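Local coordinates for protein phosphodiesterase (Pseudomonas aeruginosa, PDB 4G75) that acts as a colicin M-like bacteriocin, a magnesium-binding phosphodiesterase that probably kills susceptible bacteria by degrading a peptidoglycan precursor, at residues A63-W68 / G266-D271; D53-L58 / E256-L261; P81-I86 / Y118-N123; W87-L92 / A147-L152. All coordinates share one frame; numbering follows the deposited sequence. Where two conformers were deposited one is given.

Interaction 1 (A63-W68 / G266-D271); sequences AQWANW and GQKFKD
Lys-268 lays its aliphatic chain over one face of the Trp-65 indole. Lys-268 CD sits 3.6 Å from the centroid of the six-membered ring of Trp-65, 27° off the normal, a CH-pi contact over the face. One atom further out, Lys-268 CE comes 3.4 Å from Trp-65 NE1. The two side chains run past each other in opposite directions. Lys-268 was deposited in two conformers and the contact is described for one, so its detail is provisional.

A looser apolar touch follows at the far side of the indole, where Trp-65 CZ3 meets Phe-269 CE2 at 4.1 Å, the two side chains crossing at a slant. The Trp-65 chi1 of -164° swings the indole away from its own backbone N and out to both partners.

Backbone bonds finish off the helix carrying Trp-65. Asn-67 takes positive phi and closes a Schellman motif, with Trp-68 N bonded to Ala-63 O at 2.9 Å and Asn-67 N to Gln-64 O at 3.1 Å.

The contact thus joins the C-terminal end of helix 55-65 to the loop between helix 255-264 and strand 275-278. Helix 81-102 lies against both through Ile-86, and helix 143-153 meets Phe-269 through Leu-152.

Interaction 2 (D53-L58 / E256-L261); sequences DWEKPL and EGMTRL
Met-258, deposited as selenomethionine, reaches from its helix to touch Trp-54 and Glu-55 at once. Its terminal methyl CE presses on the benzo part of the indole, 3.5 Å from Trp-54 CH2 and 3.7 Å from CZ3. The selenium lies 5.4 Å from the centroid of the six-membered ring of Trp-54, in an oblique position. The selenium also meets the aliphatic root of the acid, with Met-258 SE 3.9 Å from Glu-55 CB, while Met-258 CG packs at 3.9 Å on Glu-55 CG. These two side chains cross at about a right angle.

Torsions bring the groups together. Met-258 is bent at both chi2 (-60°) and chi3 (-71°), which curls CE back to the indole. Glu-55 turns at chi2 (97°), and its CG stands 3.9 Å above the Trp-54 ring plane, toward the rim, so the acid's methylenes serve Trp-54 and Met-258 together.

In the second shell, the carboxylate of Glu-55 is held by a salt bridge from OE1 to Arg-251, and Phe-148 and Pro-144 of helix 143-153 pack on Trp-54. Leu-59 and Phe-245 cover Met-258.

The result is a buried Met-aromatic contact joining the beginning of helix 55-65 to helix 255-264. The side chain of Trp-54 is about 14 Å from the bound magnesium ion, so this is core packing, apart from the metal site.

Interaction 3 (P81-I86 / Y118-N123); sequences PNYEFI and YPFPNN. With EDO (1,2-ethanediol), chain M.
Tyr-83 runs from its helix against the extended loop residues Phe-120 and Pro-121. Its CB lies 3.8 Å from Pro-121 CD and flanks the ethanediol, probably carried over from the crystallisation liquor. CG and CD1 both sit under that same proline methylene, which stands over the ring face as a CH-pi partner, Pro-121 CD 3.8 Å from the Tyr-83 ring centroid. On the same side of the ring plane, beside CD2 and CE2, Phe-120 CD1 approaches Tyr-83 CE2 to 3.3 Å. The two rings are near parallel (planes 29° apart) but slid so far that they barely overlap. At the tip, Tyr-83 OH is hydrogen-bonded to a water at 3.0 Å, and that water donates to Pro-121 O at 2.7 Å.

Further along the helix, Ile-86 CG2 packs on Pro-121 CG at 3.9 Å. The ethanediol O1 donates to Glu-84 OE2 at 2.8 Å, while OE1 of the same acid makes salt bridges to Arg-45 and Lys-42.

This pins the loop between helices 106-113 and 143-153 to the start of helix 81-102. The chemistry is that of a surface contact: proline, aromatic and isoleucine carbons supply the packing, and a water links the phenol to the loop backbone.

Interaction 4 (W87-L92 / A147-L152); sequences WDIFDL and AFAHYL
Ile-89 and Ala-149 make the close part of this helix crossing. Their CA atoms are 5.2 Å apart, and the small alanine lets the backbones come in so near that Ala-149 CB touches Ile-89 O at 3.4 Å. Alongside, Ile-89 CG2 meets Ala-149 CB at 3.8 Å. That methyl is the branch set opposite the backbone N, while CG1 carries the other branch off in a different direction. The short segments approach to 8.8 Å between axes and cross at -118°, a steep angle that confines the touching to a small patch.

The rest of the contact is slacker. The chi2 of -57° brings Ile-89 CD1 between the side chains of Leu-152 and Phe-148: it lies 4.0 Å from Leu-152 CD1, whose chain it meets at about a right angle, and 4.2 Å from Phe-148 CD2, obliquely placed. Leu-152 CG in turn rests 4.1 Å above the Phe-148 ring plane, toward its rim.

Toward the solvent side segment 87-92 has a different face. Phe-90 points away from the crossing, is partly exposed and forms a cation-pi pair with Arg-131. Asp-88, by contrast, is a buried acid, with a salt bridge to Arg-45 and a hydrogen bond to Tyr-49.

The side chains that meet are all apolar and buried, beside a carbonyl touching a methyl, which implies that helices 81-102 and 143-153 are held here by shape and burial, with the charged groups of segment 87-92 paired on its other sides.

From the N terminus, residues 53-58 open a long excursion, closed when the chain returns at 256-261 in interaction 2. Interaction 1 starts later on the same helix 55-65 and closes at 266-271, so the two cross. Both loops enclose interactions 3 and 4, which start side by side on helix 81-102. Residues 81-86 close at 118-123 and residues 87-92 at 147-152, and these two cross as well. Together they pack helices 55-65, 81-102, 143-153 and 255-264 and two loops against one another. Phe-269 of interaction 1 packs on Ile-89 and Leu-152 of interaction 4, and Leu-261 of interaction 2 meets Phe-148.

Interaction 1 (A63-W68 / G266-D271)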
# COMPACT_ATOMS: atom_id res chain seq x y z
N ALA A 63 -0.33 -20.39 3.72
CA ALA A 63 -1.18 -21.57 3.77
C ALA A 63 -0.31 -22.82 3.89
O ALA A 63 -0.69 -23.78 4.56
CB ALA A 63 -2.07 -21.65 2.54
N GLN A 64 0.85 -22.81 3.26
CA GLN A 64 1.78 -23.93 3.38
C GLN A 64 2.38 -23.96 4.78
O GLN A 64 2.33 -24.97 5.48
CB GLN A 64 2.91 -23.81 2.36
CG GLN A 64 2.48 -23.94 0.91
CD GLN A 64 3.60 -23.59 -0.05
OE1 GLN A 64 4.53 -24.37 -0.24
NE2 GLN A 64 3.51 -22.41 -0.65
N TRP A 65 2.97 -22.83 5.17
CA TRP A 65 3.60 -22.68 6.47
C TRP A 65 2.67 -23.15 7.59
O TRP A 65 3.05 -23.94 8.45
CB TRP A 65 3.94 -21.21 6.68
CG TRP A 65 4.91 -20.92 7.78
CD1 TRP A 65 5.39 -21.80 8.70
CD2 TRP A 65 5.47 -19.64 8.10
NE1 TRP A 65 6.25 -21.15 9.56
CE2 TRP A 65 6.31 -19.83 9.22
CE3 TRP A 65 5.36 -18.37 7.54
CZ2 TRP A 65 7.03 -18.78 9.79
CZ3 TRP A 65 6.08 -17.33 8.11
CH2 TRP A 65 6.90 -17.54 9.22
N ALA A 66 1.43 -22.65 7.56
CA ALA A 66 0.48 -22.90 8.65
C ALA A 66 -0.40 -24.13 8.41
O ALA A 66 -1.31 -24.40 9.19
CB ALA A 66 -0.37 -21.67 8.90
N ASN A 67 -0.13 -24.86 7.33
CA ASN A 67 -0.87 -26.08 7.03
C ASN A 67 -2.38 -25.86 6.97
O ASN A 67 -3.15 -26.55 7.63
CB ASN A 67 -0.55 -27.16 8.06
CG ASN A 67 0.91 -27.54 8.07
OD1 ASN A 67 1.57 -27.51 9.11
ND2 ASN A 67 1.43 -27.90 6.90
N TRP A 68 -2.80 -24.88 6.17
CA TRP A 68 -4.21 -24.63 5.99
C TRP A 68 -4.83 -25.73 5.15
O TRP A 68 -6.01 -26.03 5.28
CB TRP A 68 -4.43 -23.30 5.28
CG TRP A 68 -4.24 -22.09 6.14
CD1 TRP A 68 -3.74 -22.05 7.40
CD2 TRP A 68 -4.51 -20.74 5.76
NE1 TRP A 68 -3.70 -20.74 7.85
CE2 TRP A 68 -4.17 -19.92 6.85
CE3 TRP A 68 -5.01 -20.14 4.60
CZ2 TRP A 68 -4.31 -18.54 6.82
CZ3 TRP A 68 -5.17 -18.77 4.57
CH2 TRP A 68 -4.81 -17.98 5.68
N GLY A 266 0.30 -12.95 13.88
CA GLY A 266 0.95 -12.55 15.11
C GLY A 266 1.54 -13.69 15.92
O GLY A 266 2.37 -13.48 16.80
N GLN A 267 1.11 -14.91 15.62
CA GLN A 267 1.68 -16.09 16.26
C GLN A 267 3.16 -16.20 15.93
O GLN A 267 3.96 -16.65 16.74
CB GLN A 267 0.99 -17.37 15.76
CG GLN A 267 -0.51 -17.30 15.65
CD GLN A 267 -1.21 -17.95 16.82
OE1 GLN A 267 -1.34 -17.35 17.89
NE2 GLN A 267 -1.67 -19.17 16.62
N LYS A 268 3.50 -15.77 14.72
CA LYS A 268 4.85 -15.97 14.20
C LYS A 268 5.63 -14.67 14.08
O LYS A 268 6.85 -14.64 14.25
CB LYS A 268 4.79 -16.70 12.86
CG LYS A 268 4.07 -18.04 12.95
CD LYS A 268 4.37 -18.93 11.76
CE LYS A 268 4.05 -20.39 12.07
NZ LYS A 268 4.93 -20.94 13.16
N PHE A 269 4.92 -13.58 13.79
CA PHE A 269 5.52 -12.26 13.77
C PHE A 269 5.12 -11.58 15.06
O PHE A 269 4.15 -10.83 15.10
CB PHE A 269 5.04 -11.48 12.54
CG PHE A 269 5.72 -11.89 11.26
CD1 PHE A 269 6.78 -11.14 10.75
CD2 PHE A 269 5.31 -13.01 10.56
CE1 PHE A 269 7.41 -11.51 9.57
CE2 PHE A 269 5.94 -13.39 9.38
CZ PHE A 269 6.98 -12.64 8.88
N LYS A 270 5.86 -11.88 16.12
CA LYS A 270 5.46 -11.52 17.48
C LYS A 270 5.47 -10.03 17.76
O LYS A 270 4.96 -9.59 18.79
CB LYS A 270 6.33 -12.27 18.49
CG LYS A 270 6.22 -13.79 18.39
CD LYS A 270 6.83 -14.46 19.60
CE LYS A 270 6.50 -15.94 19.65
NZ LYS A 270 7.13 -16.61 20.83
N ASP A 271 6.05 -9.24 16.86
CA ASP A 271 6.07 -7.79 17.04
C ASP A 271 4.95 -7.07 16.30
O ASP A 271 4.88 -5.85 16.32
CB ASP A 271 7.42 -7.22 16.61
CG ASP A 271 8.57 -7.78 17.43
OD1 ASP A 271 8.46 -7.79 18.67
OD2 ASP A 271 9.57 -8.20 16.82

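Interaction 2 (D53-L58 / E256-L261)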
# COMPACT_ATOMS: atom_id res chain seq x y z
N ASP A 53 -0.68 -7.86 -7.56
CA ASP A 53 -1.37 -9.09 -7.20
C ASP A 53 -0.65 -9.71 -6.00
O ASP A 53 -0.00 -10.74 -6.12
CB ASP A 53 -1.33 -10.04 -8.40
CG ASP A 53 -2.29 -11.22 -8.26
OD1 ASP A 53 -3.34 -11.07 -7.59
OD2 ASP A 53 -2.00 -12.29 -8.84
N TRP A 54 -0.77 -9.06 -4.84
CA TRP A 54 0.13 -9.35 -3.72
C TRP A 54 -0.42 -10.33 -2.68
O TRP A 54 0.35 -10.97 -1.96
CB TRP A 54 0.55 -8.04 -3.03
CG TRP A 54 -0.56 -7.35 -2.30
CD1 TRP A 54 -1.56 -6.60 -2.85
CD2 TRP A 54 -0.79 -7.35 -0.88
NE1 TRP A 54 -2.39 -6.13 -1.86
CE2 TRP A 54 -1.94 -6.57 -0.64
CE3 TRP A 54 -0.13 -7.93 0.20
CZ2 TRP A 54 -2.44 -6.36 0.64
CZ3 TRP A 54 -0.63 -7.71 1.47
CH2 TRP A 54 -1.78 -6.93 1.68
N GLU A 55 -1.74 -10.41 -2.59
CA GLU A 55 -2.39 -11.27 -1.61
C GLU A 55 -2.12 -12.74 -1.90
O GLU A 55 -1.75 -13.50 -1.01
CB GLU A 55 -3.90 -11.02 -1.59
CG GLU A 55 -4.30 -9.60 -1.19
CD GLU A 55 -4.56 -8.71 -2.38
OE1 GLU A 55 -3.92 -8.91 -3.44
OE2 GLU A 55 -5.43 -7.82 -2.27
N LYS A 56 -2.31 -13.14 -3.15
CA LYS A 56 -2.20 -14.55 -3.50
C LYS A 56 -0.81 -15.16 -3.24
O LYS A 56 -0.71 -16.21 -2.62
CB LYS A 56 -2.69 -14.80 -4.93
CG LYS A 56 -4.20 -14.65 -5.07
CD LYS A 56 -4.61 -14.72 -6.54
CE LYS A 56 -6.11 -14.53 -6.71
NZ LYS A 56 -6.51 -14.71 -8.13
N PRO A 57 0.26 -14.49 -3.69
CA PRO A 57 1.58 -15.08 -3.42
C PRO A 57 1.86 -15.25 -1.92
O PRO A 57 2.40 -16.28 -1.52
CB PRO A 57 2.57 -14.07 -4.02
CG PRO A 57 1.76 -13.16 -4.87
CD PRO A 57 0.34 -13.23 -4.44
N LEU A 58 1.49 -14.26 -1.11
CA LEU A 58 1.73 -14.35 0.32
C LEU A 58 0.83 -15.40 0.97
O LEU A 58 1.28 -16.15 1.84
CB LEU A 58 1.53 -12.99 1.00
CG LEU A 58 2.60 -11.95 0.71
CD1 LEU A 58 2.22 -10.64 1.39
CD2 LEU A 58 3.96 -12.42 1.20
N GLU A 256 -11.33 -13.52 2.49
CA GLU A 256 -11.44 -14.55 3.53
C GLU A 256 -10.04 -15.01 3.95
O GLU A 256 -9.75 -15.16 5.14
CB GLU A 256 -12.28 -15.73 3.04
CG GLU A 256 -12.53 -16.79 4.11
CD GLU A 256 -13.67 -17.74 3.75
OE1 GLU A 256 -14.47 -17.39 2.85
OE2 GLU A 256 -13.77 -18.82 4.37
N GLY A 257 -9.18 -15.23 2.96
CA GLY A 257 -7.82 -15.67 3.22
C GLY A 257 -7.04 -14.64 4.01
O GLY A 257 -6.33 -14.98 4.96
N MSE A 258 -7.16 -13.38 3.62
CA MSE A 258 -6.42 -12.31 4.29
C MSE A 258 -6.92 -12.12 5.72
O MSE A 258 -6.13 -11.85 6.62
CB MSE A 258 -6.51 -11.00 3.49
CG MSE A 258 -5.82 -11.05 2.13
SE MSE A 258 -3.91 -11.44 2.29
CE MSE A 258 -3.33 -9.73 3.06
N THR A 259 -8.22 -12.26 5.94
CA THR A 259 -8.78 -12.17 7.28
C THR A 259 -8.20 -13.27 8.18
O THR A 259 -7.84 -13.02 9.33
CB THR A 259 -10.32 -12.27 7.26
OG1 THR A 259 -10.83 -11.27 6.36
CG2 THR A 259 -10.91 -12.04 8.64
N ARG A 260 -8.10 -14.49 7.64
CA ARG A 260 -7.52 -15.59 8.40
C ARG A 260 -6.05 -15.32 8.67
O ARG A 260 -5.58 -15.50 9.80
CB ARG A 260 -7.70 -16.92 7.67
CG ARG A 260 -7.29 -18.12 8.51
CD ARG A 260 -7.54 -19.44 7.79
NE ARG A 260 -6.99 -20.56 8.54
CZ ARG A 260 -7.18 -21.84 8.23
NH1 ARG A 260 -7.91 -22.16 7.17
NH2 ARG A 260 -6.64 -22.79 8.98
N LEU A 261 -5.32 -14.88 7.65
CA LEU A 261 -3.92 -14.52 7.83
C LEU A 261 -3.74 -13.49 8.95
O LEU A 261 -2.86 -13.62 9.80
CB LEU A 261 -3.34 -13.97 6.51
CG LEU A 261 -1.91 -13.44 6.58
CD1 LEU A 261 -0.95 -14.52 7.05
CD2 LEU A 261 -1.47 -12.89 5.23

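Interaction 3 (P81-I86 / Y118-N123)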
# COMPACT_ATOMS: atom_id res chain seq x y z
N PRO A 81 8.57 -22.53 2.72
CA PRO A 81 7.62 -21.46 2.44
C PRO A 81 7.69 -20.40 3.54
O PRO A 81 7.42 -19.22 3.29
CB PRO A 81 6.27 -22.18 2.48
CG PRO A 81 6.53 -23.37 3.38
CD PRO A 81 7.88 -23.82 2.92
N ASN A 82 8.06 -20.82 4.74
CA ASN A 82 8.32 -19.90 5.83
C ASN A 82 9.43 -18.91 5.51
O ASN A 82 9.28 -17.71 5.72
CB ASN A 82 8.61 -20.64 7.14
CG ASN A 82 9.72 -21.67 7.01
OD1 ASN A 82 9.92 -22.26 5.95
ND2 ASN A 82 10.43 -21.91 8.11
N TYR A 83 10.55 -19.40 4.99
CA TYR A 83 11.67 -18.51 4.70
C TYR A 83 11.29 -17.53 3.60
O TYR A 83 11.71 -16.36 3.63
CB TYR A 83 12.92 -19.29 4.29
CG TYR A 83 13.50 -20.16 5.39
CD1 TYR A 83 13.15 -19.98 6.71
CD2 TYR A 83 14.43 -21.15 5.09
CE1 TYR A 83 13.69 -20.77 7.72
CE2 TYR A 83 14.98 -21.95 6.08
CZ TYR A 83 14.60 -21.76 7.39
OH TYR A 83 15.15 -22.55 8.38
N GLU A 84 10.53 -17.99 2.62
CA GLU A 84 10.15 -17.14 1.50
C GLU A 84 9.14 -16.07 1.92
O GLU A 84 9.18 -14.94 1.43
CB GLU A 84 9.63 -17.96 0.33
CG GLU A 84 10.71 -18.80 -0.35
CD GLU A 84 11.94 -17.98 -0.70
OE1 GLU A 84 11.78 -16.93 -1.37
OE2 GLU A 84 13.06 -18.37 -0.31
N PHE A 85 8.23 -16.43 2.83
CA PHE A 85 7.27 -15.45 3.33
C PHE A 85 8.03 -14.37 4.07
O PHE A 85 7.81 -13.17 3.87
CB PHE A 85 6.26 -16.14 4.26
CG PHE A 85 5.14 -15.24 4.72
CD1 PHE A 85 3.90 -15.29 4.09
CD2 PHE A 85 5.32 -14.35 5.77
CE1 PHE A 85 2.85 -14.46 4.51
CE2 PHE A 85 4.28 -13.53 6.19
CZ PHE A 85 3.05 -13.59 5.56
N ILE A 86 8.95 -14.79 4.93
CA ILE A 86 9.73 -13.84 5.73
C ILE A 86 10.55 -12.89 4.86
O ILE A 86 10.53 -11.68 5.08
CB ILE A 86 10.64 -14.56 6.73
CG1 ILE A 86 9.77 -15.22 7.81
CG2 ILE A 86 11.63 -13.58 7.33
CD1 ILE A 86 10.48 -16.26 8.65
N TYR A 118 20.64 -14.13 0.78
CA TYR A 118 19.45 -14.72 1.38
C TYR A 118 19.76 -15.88 2.33
O TYR A 118 19.31 -17.01 2.11
CB TYR A 118 18.46 -15.16 0.30
CG TYR A 118 17.72 -14.01 -0.35
CD1 TYR A 118 16.50 -13.58 0.14
CD2 TYR A 118 18.25 -13.35 -1.46
CE1 TYR A 118 15.82 -12.52 -0.45
CE2 TYR A 118 17.58 -12.29 -2.05
CZ TYR A 118 16.37 -11.88 -1.54
OH TYR A 118 15.70 -10.84 -2.14
N PRO A 119 20.50 -15.59 3.40
CA PRO A 119 20.73 -16.62 4.42
C PRO A 119 19.38 -17.06 4.96
O PRO A 119 18.41 -16.31 4.85
CB PRO A 119 21.49 -15.89 5.53
CG PRO A 119 21.63 -14.47 5.10
CD PRO A 119 20.83 -14.23 3.87
N PHE A 120 19.30 -18.24 5.56
CA PHE A 120 18.05 -18.63 6.18
C PHE A 120 17.73 -17.69 7.33
O PHE A 120 18.60 -17.38 8.16
CB PHE A 120 18.12 -20.08 6.69
CG PHE A 120 18.37 -21.08 5.60
CD1 PHE A 120 17.68 -21.00 4.40
CD2 PHE A 120 19.29 -22.09 5.78
CE1 PHE A 120 17.91 -21.92 3.40
CE2 PHE A 120 19.52 -23.01 4.78
CZ PHE A 120 18.83 -22.93 3.59
N PRO A 121 16.48 -17.19 7.38
CA PRO A 121 16.05 -16.35 8.49
C PRO A 121 16.18 -17.12 9.80
O PRO A 121 15.94 -18.32 9.83
CB PRO A 121 14.57 -16.09 8.19
CG PRO A 121 14.44 -16.29 6.73
CD PRO A 121 15.42 -17.37 6.37
N ASN A 122 16.56 -16.43 10.86
CA ASN A 122 16.73 -17.11 12.13
C ASN A 122 16.12 -16.31 13.26
O ASN A 122 15.51 -15.26 13.03
CB ASN A 122 18.21 -17.39 12.41
CG ASN A 122 19.04 -16.12 12.51
OD1 ASN A 122 18.50 -15.02 12.71
ND2 ASN A 122 20.35 -16.25 12.39
N ASN A 123 16.27 -16.80 14.48
CA ASN A 123 15.77 -16.09 15.65
C ASN A 123 16.91 -15.36 16.35
O ASN A 123 16.91 -15.21 17.58
CB ASN A 123 15.06 -17.06 16.60
CG ASN A 123 13.84 -17.70 15.96
OD1 ASN A 123 13.75 -18.93 15.85
ND2 ASN A 123 12.89 -16.87 15.53
C1 EDO M . 13.90 -22.11 0.41
O1 EDO M . 13.47 -20.82 0.87
C2 EDO M . 12.81 -22.75 -0.43
O2 EDO M . 11.53 -22.52 0.18
O HOH W 1 16.59 -20.87 10.42

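Interaction 4 (W87-L92 / A147-L152)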
# COMPACT_ATOMS: atom_id res chain seq x y z
N TRP A 87 11.26 -13.44 3.87
CA TRP A 87 12.06 -12.60 2.98
C TRP A 87 11.23 -11.66 2.10
O TRP A 87 11.66 -10.56 1.81
CB TRP A 87 13.03 -13.44 2.13
CG TRP A 87 14.30 -13.80 2.84
CD1 TRP A 87 14.77 -15.06 3.08
CD2 TRP A 87 15.25 -12.90 3.42
NE1 TRP A 87 15.96 -15.00 3.77
CE2 TRP A 87 16.28 -13.68 3.98
CE3 TRP A 87 15.34 -11.51 3.50
CZ2 TRP A 87 17.38 -13.12 4.62
CZ3 TRP A 87 16.44 -10.95 4.14
CH2 TRP A 87 17.44 -11.75 4.69
N ASP A 88 10.04 -12.10 1.66
CA ASP A 88 9.16 -11.23 0.90
C ASP A 88 8.68 -10.07 1.78
O ASP A 88 8.56 -8.93 1.33
CB ASP A 88 7.95 -12.00 0.34
CG ASP A 88 8.24 -12.70 -0.98
OD1 ASP A 88 9.42 -12.81 -1.39
OD2 ASP A 88 7.26 -13.16 -1.61
N ILE A 89 8.40 -10.37 3.05
CA ILE A 89 7.99 -9.32 3.99
C ILE A 89 9.13 -8.31 4.16
O ILE A 89 8.89 -7.11 4.33
CB ILE A 89 7.53 -9.92 5.34
CG1 ILE A 89 6.21 -10.68 5.15
CG2 ILE A 89 7.37 -8.83 6.41
CD1 ILE A 89 5.10 -9.83 4.59
N PHE A 90 10.37 -8.78 4.08
CA PHE A 90 11.52 -7.88 4.11
C PHE A 90 11.64 -7.08 2.82
O PHE A 90 11.88 -5.88 2.85
CB PHE A 90 12.80 -8.70 4.35
CG PHE A 90 14.06 -7.87 4.50
CD1 PHE A 90 14.34 -7.20 5.68
CD2 PHE A 90 14.98 -7.79 3.46
CE1 PHE A 90 15.51 -6.46 5.83
CE2 PHE A 90 16.15 -7.05 3.60
CZ PHE A 90 16.41 -6.38 4.79
N ASP A 91 11.48 -7.74 1.68
CA ASP A 91 11.77 -7.14 0.38
C ASP A 91 10.71 -6.15 -0.10
O ASP A 91 11.04 -5.11 -0.67
CB ASP A 91 11.95 -8.22 -0.69
CG ASP A 91 13.27 -8.95 -0.56
OD1 ASP A 91 14.18 -8.43 0.11
OD2 ASP A 91 13.39 -10.05 -1.14
N LEU A 92 9.44 -6.50 0.11
CA LEU A 92 8.35 -5.69 -0.40
C LEU A 92 8.37 -4.21 0.04
O LEU A 92 8.18 -3.32 -0.79
CB LEU A 92 6.99 -6.35 -0.11
CG LEU A 92 6.68 -7.54 -1.04
CD1 LEU A 92 5.63 -8.46 -0.43
CD2 LEU A 92 6.26 -7.06 -2.44
N ALA A 147 2.64 -1.81 3.42
CA ALA A 147 1.89 -1.42 4.61
C ALA A 147 1.66 -2.62 5.53
O ALA A 147 1.72 -2.51 6.75
CB ALA A 147 0.58 -0.79 4.22
N PHE A 148 1.36 -3.76 4.92
CA PHE A 148 1.18 -5.00 5.67
C PHE A 148 2.51 -5.42 6.31
O PHE A 148 2.56 -5.83 7.47
CB PHE A 148 0.65 -6.10 4.76
CG PHE A 148 0.46 -7.41 5.44
CD1 PHE A 148 -0.45 -7.53 6.48
CD2 PHE A 148 1.18 -8.53 5.04
CE1 PHE A 148 -0.63 -8.74 7.12
CE2 PHE A 148 1.00 -9.75 5.68
CZ PHE A 148 0.10 -9.85 6.72
N ALA A 149 3.58 -5.32 5.55
CA ALA A 149 4.89 -5.68 6.08
C ALA A 149 5.24 -4.81 7.28
O ALA A 149 5.79 -5.29 8.27
CB ALA A 149 5.94 -5.57 4.99
N HIS A 150 4.90 -3.52 7.21
CA HIS A 150 5.19 -2.63 8.32
C HIS A 150 4.35 -2.94 9.56
O HIS A 150 4.77 -2.71 10.70
CB HIS A 150 5.01 -1.16 7.92
CG HIS A 150 5.56 -0.20 8.93
ND1 HIS A 150 6.88 0.16 8.95
CD2 HIS A 150 4.97 0.42 9.98
CE1 HIS A 150 7.09 1.00 9.96
NE2 HIS A 150 5.94 1.16 10.60
N TYR A 151 3.15 -3.47 9.34
CA TYR A 151 2.30 -3.94 10.42
C TYR A 151 3.00 -5.09 11.16
O TYR A 151 3.02 -5.14 12.40
CB TYR A 151 0.97 -4.40 9.81
CG TYR A 151 -0.04 -5.00 10.76
CD1 TYR A 151 -0.51 -4.29 11.86
CD2 TYR A 151 -0.56 -6.26 10.52
CE1 TYR A 151 -1.45 -4.84 12.72
CE2 TYR A 151 -1.51 -6.82 11.37
CZ TYR A 151 -1.94 -6.11 12.46
OH TYR A 151 -2.88 -6.66 13.30
N LEU A 152 3.61 -5.99 10.40
CA LEU A 152 4.26 -7.16 10.97
C LEU A 152 5.59 -6.87 11.67
O LEU A 152 5.93 -7.52 12.66
CB LEU A 152 4.51 -8.23 9.89
CG LEU A 152 3.29 -8.73 9.11
CD1 LEU A 152 3.66 -9.97 8.29
CD2 LEU A 152 2.13 -9.04 10.04